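Local structure of 3' terminal uridylyl transferase (Trypanosoma brucei, 5HZD) at residues I62-F70 and E389-V400; R212-R220 and M255-A263. The protein adds uridines to the 3' ends of mitochondrial guide RNAs, ribosomal RNAs and some mRNAs, and takes part in RNA editing, this chain holding the zinc finger and catalytic region. One frame throughout, in Å; residues are numbered along the deposited sequence.

Interaction 1 (I62-F70 and E389-V400); sequences ITSWGKKIF and EELYKAAGDMLV
Where Gly66 faces Gly396 the two backbones come into direct contact, with their CA atoms 4.0 Å apart, and the axes of segments 62-70 and 389-400 pass at 6.7 Å and nearly at a right angle (101°). It is a clear case of close helix crossing through a pair of glycines: neither residue has a side chain to hold the helices apart, and each offers a CA-H group to a carbonyl oxygen across the interface. Gly66 CA lies 3.2 Å from Tyr392 O, almost straight at the hydrogen (174°), whereas Gly396 CA makes a longer contact with Ile62 O at 3.5 Å.

Larger side chains pack around this centre. Because Tyr392 CG stands beside its backbone N (chi1 -66°), the ring is laid against helix 59-76, and Lys67 CA sits over the middle of one face, 3.7 Å from the centroid, in a CH-pi contact; Lys67 CB and CG continue over the CD2-CE2 side. Phe70 brings CE1 to 3.7 Å from Ala395 CB, while CZ rests against Leu391 CB and CD1, the two side chains crossing at about a right angle. Ile62 CG2 presses to 3.4 Å on Gly396 C, and Ile69 CD1 meets Leu399 CD2. Two waters bridge the segments: one joins Thr63 OG1 to Asp397 OD1, the other Lys67 O to Tyr392 OH.

Helix 310-324, which carries the UTP-binding Lys318, packs on Ile69, Phe70 and Leu399; helix 51-57 lies against Ile62 and Val400, and helix 336-349 against Met398.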
loop_
_atom_site.group_PDB
_atom_site.type_symbol
_atom_site.label_atom_id
_atom_site.label_comp_id
_atom_site.label_asym_id
_atom_site.label_seq_id
_atom_site.Cartn_x
_atom_site.Cartn_y
_atom_site.Cartn_z
ATOM N N ILE A 62 17.287 0.298 -24.350
ATOM C CA ILE A 62 16.155 -0.314 -23.686
ATOM C C ILE A 62 16.634 -1.324 -22.630
ATOM O O ILE A 62 16.137 -1.355 -21.502
ATOM C CB ILE A 62 15.194 -0.947 -24.734
ATOM C CG1 ILE A 62 14.605 0.158 -25.598
ATOM C CG2 ILE A 62 14.100 -1.752 -24.050
ATOM C CD1 ILE A 62 13.906 -0.342 -26.852
ATOM N N THR A 63 17.668 -2.089 -22.960
ATOM C CA THR A 63 18.276 -2.977 -21.974
ATOM C C THR A 63 18.888 -2.226 -20.791
ATOM O O THR A 63 18.789 -2.652 -19.644
ATOM C CB THR A 63 19.267 -3.903 -22.662
ATOM O OG1 THR A 63 18.500 -4.730 -23.557
ATOM C CG2 THR A 63 20.016 -4.774 -21.664
ATOM N N SER A 64 19.521 -1.097 -21.079
ATOM C CA SER A 64 20.056 -0.246 -20.027
ATOM C C SER A 64 18.936 0.209 -19.109
ATOM O O SER A 64 19.106 0.248 -17.891
ATOM C CB SER A 64 20.799 0.958 -20.626
ATOM O OG SER A 64 21.344 1.785 -19.610
ATOM N N TRP A 65 17.773 0.536 -19.686
ATOM C CA TRP A 65 16.636 0.918 -18.841
ATOM C C TRP A 65 16.204 -0.271 -17.972
ATOM O O TRP A 65 15.897 -0.094 -16.796
ATOM C CB TRP A 65 15.465 1.511 -19.652
ATOM C CG TRP A 65 15.656 3.003 -19.995
ATOM C CD1 TRP A 65 15.878 3.549 -21.227
ATOM C CD2 TRP A 65 15.579 4.108 -19.081
ATOM N NE1 TRP A 65 15.972 4.921 -21.135
ATOM C CE2 TRP A 65 15.781 5.289 -19.829
ATOM C CE3 TRP A 65 15.342 4.215 -17.702
ATOM C CZ2 TRP A 65 15.775 6.557 -19.242
ATOM C CZ3 TRP A 65 15.337 5.474 -17.126
ATOM C CH2 TRP A 65 15.551 6.626 -17.893
ATOM N N GLY A 66 16.247 -1.500 -18.490
ATOM C CA GLY A 66 15.971 -2.660 -17.648
ATOM C C GLY A 66 16.917 -2.836 -16.469
ATOM O O GLY A 66 16.508 -3.232 -15.386
ATOM N N LYS A 67 18.190 -2.554 -16.677
ATOM C CA LYS A 67 19.137 -2.586 -15.570
ATOM C C LYS A 67 18.766 -1.543 -14.522
ATOM O O LYS A 67 18.828 -1.803 -13.312
ATOM C CB LYS A 67 20.552 -2.362 -16.099
ATOM C CG LYS A 67 21.643 -2.326 -15.040
ATOM C CD LYS A 67 23.049 -2.416 -15.667
ATOM C CE LYS A 67 24.111 -2.215 -14.562
ATOM N NZ LYS A 67 25.520 -2.221 -15.099
ATOM N N LYS A 68 18.398 -0.350 -14.976
ATOM C CA LYS A 68 17.951 0.702 -14.048
ATOM C C LYS A 68 16.698 0.336 -13.288
ATOM O O LYS A 68 16.581 0.632 -12.091
ATOM C CB LYS A 68 17.734 2.020 -14.804
ATOM C CG LYS A 68 18.998 2.641 -15.334
ATOM C CD LYS A 68 18.644 3.903 -16.128
ATOM C CE LYS A 68 19.713 4.230 -17.145
ATOM N NZ LYS A 68 21.061 4.170 -16.538
ATOM N N ILE A 69 15.753 -0.311 -13.976
ATOM C CA ILE A 69 14.523 -0.805 -13.360
ATOM C C ILE A 69 14.829 -1.770 -12.224
ATOM O O ILE A 69 14.286 -1.631 -11.118
ATOM C CB ILE A 69 13.634 -1.492 -14.423
ATOM C CG1 ILE A 69 13.075 -0.431 -15.367
ATOM C CG2 ILE A 69 12.478 -2.245 -13.764
ATOM C CD1 ILE A 69 12.568 -0.976 -16.714
ATOM N N PHE A 70 15.741 -2.715 -12.463
ATOM C CA PHE A 70 16.080 -3.653 -11.402
ATOM C C PHE A 70 16.836 -2.974 -10.259
ATOM O O PHE A 70 16.699 -3.391 -9.102
ATOM C CB PHE A 70 16.857 -4.876 -11.935
ATOM C CG PHE A 70 15.963 -6.027 -12.299
ATOM C CD1 PHE A 70 15.439 -6.124 -13.577
ATOM C CD2 PHE A 70 15.613 -6.973 -11.348
ATOM C CE1 PHE A 70 14.585 -7.165 -13.919
ATOM C CE2 PHE A 70 14.754 -8.015 -11.672
ATOM C CZ PHE A 70 14.255 -8.120 -12.955
ATOM N N GLU A 389 21.268 -10.675 -17.326
ATOM C CA GLU A 389 21.225 -9.825 -18.515
ATOM C C GLU A 389 19.909 -10.005 -19.257
ATOM O O GLU A 389 19.351 -9.041 -19.785
ATOM C CB GLU A 389 22.400 -10.107 -19.449
ATOM C CG GLU A 389 23.711 -9.527 -18.935
ATOM C CD GLU A 389 23.604 -8.036 -18.602
ATOM O OE1 GLU A 389 22.928 -7.293 -19.355
ATOM O OE2 GLU A 389 24.188 -7.609 -17.580
ATOM N N GLU A 390 19.419 -11.245 -19.296
ATOM C CA GLU A 390 18.165 -11.551 -19.973
ATOM C C GLU A 390 17.006 -10.916 -19.229
ATOM O O GLU A 390 16.076 -10.419 -19.857
ATOM C CB GLU A 390 17.974 -13.063 -20.116
ATOM C CG GLU A 390 18.823 -13.661 -21.226
ATOM C CD GLU A 390 18.744 -15.180 -21.292
ATOM O OE1 GLU A 390 19.685 -15.808 -21.836
ATOM O OE2 GLU A 390 17.738 -15.744 -20.806
ATOM N N LEU A 391 17.065 -10.877 -17.899
ATOM C CA LEU A 391 16.025 -10.161 -17.155
ATOM C C LEU A 391 16.041 -8.667 -17.436
ATOM O O LEU A 391 14.979 -8.053 -17.502
ATOM C CB LEU A 391 16.119 -10.375 -15.639
ATOM C CG LEU A 391 15.831 -11.767 -15.110
ATOM C CD1 LEU A 391 16.048 -11.768 -13.603
ATOM C CD2 LEU A 391 14.405 -12.169 -15.460
ATOM N N TYR A 392 17.235 -8.067 -17.539
ATOM C CA TYR A 392 17.304 -6.632 -17.845
ATOM C C TYR A 392 16.677 -6.340 -19.192
ATOM O O TYR A 392 15.889 -5.409 -19.330
ATOM C CB TYR A 392 18.756 -6.138 -17.874
ATOM C CG TYR A 392 19.480 -6.166 -16.557
ATOM C CD1 TYR A 392 18.807 -6.367 -15.363
ATOM C CD2 TYR A 392 20.851 -5.974 -16.524
ATOM C CE1 TYR A 392 19.491 -6.372 -14.145
ATOM C CE2 TYR A 392 21.534 -5.988 -15.339
ATOM C CZ TYR A 392 20.851 -6.179 -14.156
ATOM O OH TYR A 392 21.525 -6.182 -12.965
ATOM N N LYS A 393 17.005 -7.157 -20.183
ATOM C CA LYS A 393 16.448 -7.013 -21.513
ATOM C C LYS A 393 14.911 -7.111 -21.480
ATOM O O LYS A 393 14.211 -6.315 -22.117
ATOM C CB LYS A 393 17.047 -8.069 -22.445
ATOM C CG LYS A 393 16.390 -8.087 -23.797
ATOM C CD LYS A 393 17.082 -9.016 -24.783
ATOM C CE LYS A 393 16.269 -9.105 -26.067
ATOM N NZ LYS A 393 17.107 -9.639 -27.173
ATOM N N ALA A 394 14.393 -8.097 -20.750
ATOM C CA ALA A 394 12.956 -8.322 -20.661
ATOM C C ALA A 394 12.276 -7.166 -19.951
ATOM O O ALA A 394 11.237 -6.685 -20.393
ATOM C CB ALA A 394 12.655 -9.627 -19.897
ATOM N N ALA A 395 12.844 -6.726 -18.825
ATOM C CA ALA A 395 12.248 -5.615 -18.070
ATOM C C ALA A 395 12.143 -4.349 -18.926
ATOM O O ALA A 395 11.104 -3.647 -18.920
ATOM C CB ALA A 395 13.041 -5.332 -16.794
ATOM N N GLY A 396 13.213 -4.020 -19.635
ATOM C CA GLY A 396 13.161 -2.869 -20.513
ATOM C C GLY A 396 12.117 -3.035 -21.604
ATOM O O GLY A 396 11.332 -2.113 -21.876
ATOM N N ASP A 397 12.089 -4.201 -22.237
ATOM C CA ASP A 397 11.107 -4.467 -23.293
ATOM C C ASP A 397 9.679 -4.314 -22.753
ATOM O O ASP A 397 8.781 -3.769 -23.421
ATOM C CB ASP A 397 11.201 -5.918 -23.755
ATOM C CG ASP A 397 12.369 -6.192 -24.665
ATOM O OD1 ASP A 397 12.989 -5.241 -25.196
ATOM O OD2 ASP A 397 12.652 -7.402 -24.859
ATOM N N MET A 398 9.452 -4.850 -21.562
ATOM C CA MET A 398 8.116 -4.830 -20.979
ATOM C C MET A 398 7.659 -3.436 -20.604
ATOM O O MET A 398 6.498 -3.078 -20.803
ATOM C CB MET A 398 8.077 -5.751 -19.771
ATOM C CG MET A 398 8.222 -7.189 -20.223
ATOM S SD MET A 398 8.616 -8.317 -18.859
ATOM C CE MET A 398 7.047 -8.388 -17.980
ATOM N N LEU A 399 8.574 -2.642 -20.059
ATOM C CA LEU A 399 8.214 -1.275 -19.683
ATOM C C LEU A 399 7.967 -0.388 -20.899
ATOM O O LEU A 399 6.977 0.353 -20.949
ATOM C CB LEU A 399 9.254 -0.650 -18.753
ATOM C CG LEU A 399 8.722 0.613 -18.077
ATOM C CD1 LEU A 399 7.619 0.284 -17.094
ATOM C CD2 LEU A 399 9.875 1.391 -17.373
ATOM N N VAL A 400 8.833 -0.465 -21.904
ATOM C CA VAL A 400 8.582 0.275 -23.140
ATOM C C VAL A 400 7.248 -0.170 -23.740
ATOM O O VAL A 400 6.437 0.642 -24.202
ATOM C CB VAL A 400 9.716 0.006 -24.146
ATOM C CG1 VAL A 400 9.348 0.566 -25.534
ATOM C CG2 VAL A 400 10.948 0.626 -23.632
HETATM O O HOH W 1 15.647 -4.631 -24.481
HETATM O O HOH W 2 20.551 -3.445 -11.687
#

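Interaction 2 (R212-R220 and M255-A263); sequences RLLLEGSVR and MCSPALASA
Leu214 and Leu215 of helix 209-223 meet Leu260 and its neighbours in the irregular strap 255-263. Strands 198-203, 228-233, 239-244 and 267-271 join this helix and helix 247-254 in a beta-alpha-beta-beta-alpha-beta order, with the sheet order of a ferredoxin-like (RRM-like) fold; the strap leads from the second helix into the last strand and runs past the first helix on the way.

Leu214 illustrates how an extended strap receives a helix side chain. Its CB lies 4.0 Å from Leu260 CD2 and near Ala259 O. With CG beside the backbone N (chi1 -75°), the branch passes that same carbonyl oxygen, and CD1 reaches the chain beyond it, 3.6 Å from Ala261 N and 3.9 Å from Ala261 CB. Leu260 returns the contact by placing CD2 against the backbone N and CB of Leu215. Leu215 CD1 in turn lies 3.6 Å from Pro258 CG, the two side chains running side by side, while Trp233 and Met240 of the sheet touch the same leucine. Farther along, Ser218 CB packs 4.0 Å from Cys256 SG, which also approaches Val219 CG2.

Asp211, just before the segment, accepts a hydrogen bond from Ser262 OG. No direct hydrogen bond links the two segments, but a water does: it donates to Leu214 O at 3.1 Å and accepts from Ala259 N at 2.7 Å.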
loop_
_atom_site.group_PDB
_atom_site.type_symbol
_atom_site.label_atom_id
_atom_site.label_comp_id
_atom_site.label_asym_id
_atom_site.label_seq_id
_atom_site.Cartn_x
_atom_site.Cartn_y
_atom_site.Cartn_z
ATOM N N ARG A 212 4.905 -6.100 45.371
ATOM C CA ARG A 212 6.012 -6.337 44.429
ATOM C C ARG A 212 5.892 -7.717 43.793
ATOM O O ARG A 212 6.096 -7.861 42.581
ATOM C CB ARG A 212 7.395 -6.183 45.107
ATOM C CG ARG A 212 7.737 -4.742 45.542
ATOM C CD ARG A 212 9.215 -4.530 45.976
ATOM N NE ARG A 212 9.619 -5.320 47.127
ATOM C CZ ARG A 212 9.471 -4.949 48.406
ATOM N NH1 ARG A 212 8.898 -3.785 48.718
ATOM N NH2 ARG A 212 9.884 -5.757 49.385
ATOM N N LEU A 213 5.555 -8.724 44.592
ATOM C CA LEU A 213 5.400 -10.080 44.057
ATOM C C LEU A 213 4.216 -10.184 43.109
ATOM O O LEU A 213 4.266 -10.925 42.118
ATOM C CB LEU A 213 5.284 -11.118 45.181
ATOM C CG LEU A 213 6.562 -11.327 45.995
ATOM C CD1 LEU A 213 6.262 -12.234 47.177
ATOM C CD2 LEU A 213 7.651 -11.932 45.136
ATOM N N LEU A 214 3.166 -9.419 43.379
ATOM C CA LEU A 214 1.996 -9.432 42.513
ATOM C C LEU A 214 2.315 -8.789 41.177
ATOM O O LEU A 214 1.913 -9.300 40.128
ATOM C CB LEU A 214 0.788 -8.752 43.197
ATOM C CG LEU A 214 0.140 -9.602 44.294
ATOM C CD1 LEU A 214 -0.880 -8.801 45.140
ATOM C CD2 LEU A 214 -0.522 -10.814 43.674
ATOM N N LEU A 215 3.028 -7.662 41.182
ATOM C CA LEU A 215 3.351 -7.008 39.913
ATOM C C LEU A 215 4.262 -7.901 39.081
ATOM O O LEU A 215 4.056 -8.069 37.870
ATOM C CB LEU A 215 4.001 -5.638 40.144
ATOM C CG LEU A 215 4.436 -4.844 38.908
ATOM C CD1 LEU A 215 3.288 -4.708 37.887
ATOM C CD2 LEU A 215 5.028 -3.465 39.246
ATOM N N GLU A 216 5.288 -8.458 39.717
ATOM C CA GLU A 216 6.205 -9.337 38.983
ATOM C C GLU A 216 5.454 -10.542 38.426
ATOM O O GLU A 216 5.718 -10.988 37.288
ATOM C CB GLU A 216 7.334 -9.807 39.898
ATOM C CG GLU A 216 8.262 -8.700 40.345
ATOM C CD GLU A 216 9.282 -9.176 41.359
ATOM O OE1 GLU A 216 9.767 -10.325 41.210
ATOM O OE2 GLU A 216 9.586 -8.406 42.295
ATOM N N GLY A 217 4.524 -11.053 39.224
ATOM C CA GLY A 217 3.672 -12.162 38.828
ATOM C C GLY A 217 2.845 -11.839 37.600
ATOM O O GLY A 217 2.710 -12.674 36.705
ATOM N N SER A 218 2.271 -10.636 37.565
ATOM C CA SER A 218 1.484 -10.191 36.418
ATOM C C SER A 218 2.320 -10.152 35.156
ATOM O O SER A 218 1.860 -10.552 34.066
ATOM C CB SER A 218 0.901 -8.802 36.683
ATOM O OG SER A 218 -0.166 -8.885 37.606
ATOM N N VAL A 219 3.543 -9.654 35.288
ATOM C CA VAL A 219 4.440 -9.605 34.140
ATOM C C VAL A 219 4.783 -11.019 33.668
ATOM O O VAL A 219 4.694 -11.329 32.465
ATOM C CB VAL A 219 5.706 -8.823 34.458
ATOM C CG1 VAL A 219 6.729 -8.992 33.362
ATOM C CG2 VAL A 219 5.352 -7.330 34.656
ATOM N N ARG A 220 5.156 -11.881 34.612
ATOM C CA ARG A 220 5.521 -13.258 34.258
ATOM C C ARG A 220 4.372 -14.010 33.608
ATOM O O ARG A 220 4.578 -14.780 32.659
ATOM C CB ARG A 220 5.996 -14.029 35.487
ATOM C CG ARG A 220 7.387 -13.620 35.902
ATOM C CD ARG A 220 7.893 -14.367 37.133
ATOM N NE ARG A 220 9.167 -13.805 37.591
ATOM C CZ ARG A 220 10.333 -13.970 36.966
ATOM N NH1 ARG A 220 10.401 -14.698 35.853
ATOM N NH2 ARG A 220 11.436 -13.412 37.461
ATOM N N MET A 255 1.382 -4.574 28.430
ATOM C CA MET A 255 -0.077 -4.726 28.323
ATOM C C MET A 255 -0.701 -5.516 29.463
ATOM O O MET A 255 -1.911 -5.720 29.471
ATOM C CB MET A 255 -0.470 -5.340 26.972
ATOM C CG MET A 255 -0.247 -4.411 25.774
ATOM S SD MET A 255 -1.086 -2.820 25.949
ATOM C CE MET A 255 -2.772 -3.412 26.121
ATOM N N CYS A 256 0.099 -5.968 30.430
ATOM C CA CYS A 256 -0.476 -6.740 31.532
ATOM C C CYS A 256 -1.386 -5.841 32.364
ATOM O O CYS A 256 -1.324 -4.612 32.285
ATOM C CB CYS A 256 0.599 -7.414 32.403
ATOM S SG CYS A 256 1.397 -6.316 33.591
ATOM N N SER A 257 -2.274 -6.446 33.138
ATOM C CA SER A 257 -3.089 -5.633 34.018
ATOM C C SER A 257 -2.856 -6.053 35.459
ATOM O O SER A 257 -3.478 -6.999 35.959
ATOM C CB SER A 257 -4.571 -5.676 33.623
ATOM O OG SER A 257 -4.920 -6.939 33.098
ATOM N N PRO A 258 -1.949 -5.340 36.146
ATOM C CA PRO A 258 -1.607 -5.712 37.526
ATOM C C PRO A 258 -2.798 -5.597 38.469
ATOM O O PRO A 258 -3.621 -4.709 38.312
ATOM C CB PRO A 258 -0.537 -4.683 37.912
ATOM C CG PRO A 258 -0.048 -4.102 36.599
ATOM C CD PRO A 258 -1.237 -4.130 35.696
ATOM N N ALA A 259 -2.892 -6.506 39.426
ATOM C CA ALA A 259 -3.903 -6.437 40.464
ATOM C C ALA A 259 -3.160 -6.430 41.777
ATOM O O ALA A 259 -2.907 -7.483 42.369
ATOM C CB ALA A 259 -4.843 -7.635 40.404
ATOM N N LEU A 260 -2.795 -5.243 42.233
ATOM C CA LEU A 260 -1.973 -5.152 43.411
ATOM C C LEU A 260 -2.882 -5.202 44.627
ATOM O O LEU A 260 -4.090 -4.963 44.532
ATOM C CB LEU A 260 -1.123 -3.880 43.365
ATOM C CG LEU A 260 -0.292 -3.777 42.075
ATOM C CD1 LEU A 260 0.585 -2.542 42.143
ATOM C CD2 LEU A 260 0.537 -5.021 41.778
ATOM N N ALA A 261 -2.296 -5.540 45.760
ATOM C CA ALA A 261 -3.058 -5.710 47.003
ATOM C C ALA A 261 -3.418 -4.366 47.655
ATOM O O ALA A 261 -4.570 -4.176 48.059
ATOM C CB ALA A 261 -2.290 -6.591 47.963
ATOM N N SER A 262 -2.445 -3.445 47.741
ATOM C CA SER A 262 -2.630 -2.181 48.479
ATOM C C SER A 262 -3.687 -1.333 47.815
ATOM O O SER A 262 -3.640 -1.083 46.621
ATOM C CB SER A 262 -1.323 -1.367 48.560
ATOM O OG SER A 262 -0.356 -2.035 49.348
ATOM N N ALA A 263 -4.645 -0.891 48.615
ATOM C CA ALA A 263 -5.731 -0.104 48.073
ATOM C C ALA A 263 -5.207 1.145 47.379
ATOM O O ALA A 263 -4.389 1.887 47.951
ATOM C CB ALA A 263 -6.672 0.278 49.184
HETATM O O HOH W 3 -1.050 -8.388 39.855
HETATM O O HOH W 4 -2.392 -9.642 36.429
#

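Overall arrangement
From the N terminus the chain passes the zinc finger and enters helix 59-76, whose segment 62-70 meets segment 389-400 of helix 385-409 in interaction 1 after 318 intervening residues. That long loop includes the five-stranded sheet, with Asp123 and Asp125, probable ligands of the catalytic magnesium, at the start of strand 124-129; the contact brings an early helix against a late one, with that sheet between them in sequence. Interaction 2 is nested inside: it closes a short loop of 34 residues within the four-stranded RRM-like unit, tying its first helix to the connection before its last strand. The two do not touch; their centres lie about 60 Å apart, on opposite sides of the chain's centre.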